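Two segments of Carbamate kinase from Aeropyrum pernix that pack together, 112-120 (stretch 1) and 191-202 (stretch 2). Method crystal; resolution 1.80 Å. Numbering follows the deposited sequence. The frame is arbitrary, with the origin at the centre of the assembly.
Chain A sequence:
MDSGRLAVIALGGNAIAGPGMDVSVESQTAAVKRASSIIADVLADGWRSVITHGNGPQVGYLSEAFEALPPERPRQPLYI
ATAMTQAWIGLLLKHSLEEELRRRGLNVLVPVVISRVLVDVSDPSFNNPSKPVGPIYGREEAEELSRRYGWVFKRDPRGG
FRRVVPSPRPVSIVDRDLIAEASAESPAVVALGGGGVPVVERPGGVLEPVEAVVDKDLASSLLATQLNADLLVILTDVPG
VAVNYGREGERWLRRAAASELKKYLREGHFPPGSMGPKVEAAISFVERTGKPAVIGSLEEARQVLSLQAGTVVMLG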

# COMPACT_ATOMS: atom_id res chain seq x y z
N VAL A 112 8.61 -0.41 2.04
CA VAL A 112 7.62 -1.43 1.71
C VAL A 112 7.42 -1.25 0.21
O VAL A 112 6.96 -0.20 -0.25
CB VAL A 112 6.28 -1.20 2.45
CG1 VAL A 112 5.23 -2.19 1.96
CG2 VAL A 112 6.47 -1.38 3.95
N VAL A 113 7.77 -2.26 -0.57
CA VAL A 113 7.64 -2.15 -2.02
C VAL A 113 6.34 -2.76 -2.53
O VAL A 113 6.11 -3.96 -2.35
CB VAL A 113 8.82 -2.82 -2.75
CG1 VAL A 113 8.73 -2.55 -4.25
CG2 VAL A 113 10.15 -2.31 -2.19
N ILE A 114 5.50 -1.94 -3.15
CA ILE A 114 4.29 -2.48 -3.74
C ILE A 114 4.72 -3.30 -4.93
O ILE A 114 5.45 -2.83 -5.79
CB ILE A 114 3.39 -1.32 -4.20
CG1 ILE A 114 2.94 -0.42 -3.03
CG2 ILE A 114 2.13 -1.85 -4.89
CD1 ILE A 114 2.32 -1.21 -1.87
N SER A 115 4.30 -4.57 -4.91
CA SER A 115 4.93 -5.56 -5.79
C SER A 115 3.91 -6.30 -6.67
O SER A 115 2.90 -6.82 -6.19
CB SER A 115 5.67 -6.54 -4.90
OG SER A 115 6.61 -5.81 -4.11
N ARG A 116 4.19 -6.32 -8.00
CA ARG A 116 3.36 -7.11 -8.91
C ARG A 116 4.12 -8.35 -9.40
O ARG A 116 5.34 -8.34 -9.50
CB ARG A 116 3.04 -6.26 -10.13
CG ARG A 116 2.10 -5.07 -9.86
CD ARG A 116 2.18 -4.02 -10.98
NE ARG A 116 3.55 -3.53 -11.06
CZ ARG A 116 3.90 -2.68 -12.05
NH1 ARG A 116 3.04 -2.27 -12.97
NH2 ARG A 116 5.17 -2.24 -12.10
N VAL A 117 3.39 -9.42 -9.69
CA VAL A 117 4.02 -10.65 -10.15
C VAL A 117 3.38 -11.06 -11.48
O VAL A 117 2.15 -11.09 -11.60
CB VAL A 117 3.83 -11.79 -9.13
CG1 VAL A 117 4.40 -13.09 -9.67
CG2 VAL A 117 4.53 -11.43 -7.83
N LEU A 118 4.21 -11.34 -12.47
CA LEU A 118 3.73 -11.75 -13.79
C LEU A 118 3.33 -13.23 -13.78
O LEU A 118 4.09 -14.07 -13.30
CB LEU A 118 4.82 -11.52 -14.85
CG LEU A 118 4.46 -11.84 -16.31
CD1 LEU A 118 3.44 -10.83 -16.80
CD2 LEU A 118 5.70 -11.79 -17.18
N VAL A 119 2.15 -13.54 -14.29
CA VAL A 119 1.69 -14.92 -14.38
C VAL A 119 1.30 -15.18 -15.83
O VAL A 119 1.15 -14.24 -16.61
CB VAL A 119 0.48 -15.19 -13.43
CG1 VAL A 119 0.90 -14.94 -11.98
CG2 VAL A 119 -0.70 -14.31 -13.81
N ASP A 120 1.15 -16.45 -16.20
CA ASP A 120 0.81 -16.81 -17.58
C ASP A 120 -0.68 -17.09 -17.74
O ASP A 120 -1.26 -17.86 -16.98
CB ASP A 120 1.62 -18.02 -18.02
CG ASP A 120 1.61 -18.21 -19.53
OD1 ASP A 120 0.51 -18.35 -20.10
OD2 ASP A 120 2.70 -18.22 -20.14
N ALA A 191 8.67 -6.72 0.86
CA ALA A 191 8.13 -6.75 -0.49
C ALA A 191 7.37 -8.03 -0.80
O ALA A 191 7.33 -8.96 0.00
CB ALA A 191 9.27 -6.57 -1.51
N LEU A 192 6.76 -8.05 -1.98
CA LEU A 192 6.01 -9.19 -2.46
C LEU A 192 4.97 -9.67 -1.45
O LEU A 192 4.77 -10.87 -1.27
CB LEU A 192 6.99 -10.33 -2.80
CG LEU A 192 6.65 -11.25 -3.98
CD1 LEU A 192 6.23 -10.43 -5.18
CD2 LEU A 192 7.87 -12.11 -4.32
N GLY A 193 4.30 -8.72 -0.79
CA GLY A 193 3.30 -9.09 0.19
C GLY A 193 2.17 -9.90 -0.41
O GLY A 193 1.65 -9.56 -1.47
N GLY A 194 1.80 -10.99 0.26
CA GLY A 194 0.70 -11.83 -0.19
C GLY A 194 1.04 -12.61 -1.47
O GLY A 194 0.20 -13.22 -2.11
N GLY A 195 2.33 -12.56 -1.86
CA GLY A 195 2.74 -13.27 -3.06
C GLY A 195 2.79 -12.34 -4.29
O GLY A 195 3.17 -12.72 -5.38
N GLY A 196 2.33 -11.09 -4.07
CA GLY A 196 2.38 -10.11 -5.14
C GLY A 196 1.02 -9.91 -5.82
O GLY A 196 0.14 -10.75 -5.77
N VAL A 197 0.87 -8.73 -6.46
CA VAL A 197 -0.29 -8.47 -7.31
C VAL A 197 -0.12 -9.08 -8.71
O VAL A 197 0.77 -8.70 -9.48
CB VAL A 197 -0.44 -6.95 -7.41
CG1 VAL A 197 -1.61 -6.59 -8.33
CG2 VAL A 197 -0.69 -6.36 -6.03
N PRO A 198 -0.96 -10.08 -9.07
CA PRO A 198 -0.85 -10.73 -10.36
C PRO A 198 -1.27 -9.84 -11.51
O PRO A 198 -2.33 -9.23 -11.52
CB PRO A 198 -1.78 -11.92 -10.40
CG PRO A 198 -2.33 -12.12 -9.00
CD PRO A 198 -2.02 -10.71 -8.30
N VAL A 199 -0.39 -9.83 -12.49
CA VAL A 199 -0.73 -9.23 -13.74
C VAL A 199 -0.35 -10.16 -14.88
O VAL A 199 0.44 -11.10 -14.72
CB VAL A 199 0.09 -7.94 -13.85
CG1 VAL A 199 -0.30 -6.99 -12.72
CG2 VAL A 199 1.57 -8.27 -13.73
N VAL A 200 -1.02 -9.95 -16.03
CA VAL A 200 -0.68 -10.71 -17.24
C VAL A 200 -0.29 -9.77 -18.36
O VAL A 200 -0.71 -8.62 -18.41
CB VAL A 200 -1.91 -11.54 -17.65
CG1 VAL A 200 -2.25 -12.58 -16.58
CG2 VAL A 200 -3.11 -10.63 -17.86
N GLU A 201 0.58 -10.25 -19.26
CA GLU A 201 0.89 -9.41 -20.41
C GLU A 201 -0.16 -9.57 -21.50
O GLU A 201 -0.48 -10.66 -21.95
CB GLU A 201 2.26 -9.83 -20.95
CG GLU A 201 3.18 -10.38 -19.86
CD GLU A 201 4.19 -11.32 -20.48
OE1 GLU A 201 5.21 -10.84 -20.97
OE2 GLU A 201 3.96 -12.52 -20.47
N ARG A 202 -0.75 -8.41 -21.86
CA ARG A 202 -1.69 -8.40 -22.95
C ARG A 202 -0.98 -8.03 -24.24
O ARG A 202 0.16 -7.60 -24.24
CB ARG A 202 -2.77 -7.35 -22.65
CG ARG A 202 -3.56 -7.66 -21.39
CD ARG A 202 -4.35 -8.98 -21.43
NE ARG A 202 -5.29 -9.02 -20.30
CZ ARG A 202 -5.93 -10.18 -19.99
NH1 ARG A 202 -5.72 -11.27 -20.70
NH2 ARG A 202 -6.76 -10.19 -18.95
O HOH W 1 4.67 -5.84 -0.64
O HOH W 2 1.47 -13.02 -19.04

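Two neighbouring strands, one around Arg116 to Leu118 and the other around Val197 to Val200, pair in parallel register and are zipped by backbone hydrogen bonds: Val197 N to Ser115 O (2.8 Å), Val117 N to Val197 O (2.7 Å), Val199 N to Val117 O (3.0 Å) and Val119 N to Val199 O (3.0 Å). Val117 and Val199 thus each use both N and O in the ladder. Pro198 fits because its nitrogen, which has no hydrogen to give, is not called on here; its CA instead lies 3.3 Å from Val117 O.

The shape is most telling at the entrance to the strand. Gly196 leaves a hollow, and Val117 fills it: Val117 CG2 comes within 3.7 Å of Gly196 CA, 3.1 Å of Gly195 O and 3.3 Å of Leu192 CD1. A beta carbon on Gly196 would point toward stretch 1 and lie 2.2 Å from Val117 CG2, a clash. The backbone angles of Gly195 and Gly196 independently call for glycine. The snug fit has a price, since Gly195 O is buried without a polar partner.

Leu192 starts away from stretch 1, but its end returns to meet Val117. Its backbone is pinned by Ser115, a small side chain with two roles: Ser115 OG accepts from Leu192 N (3.1 Å) and donates to Val113 O (2.6 Å). Water 1 extends this link, joining Val113 O to Gly193 N.

Arg116 and Val197 share the face that carries Leu118 and Val199. Arg116 lends its aliphatic part, CG lying 4.0 Å from Val197 CB, while its guanidinium is satisfied elsewhere in the structure. Farther along, Leu118 CD1 reaches Glu201 CG at 3.1 Å, and Val119 CG2 sits 3.6 Å from Val200 CG1. Where direct pairing stops, water 2 bridges Val119 O to Glu201 N and OE2. Altogether 711 Å² is buried.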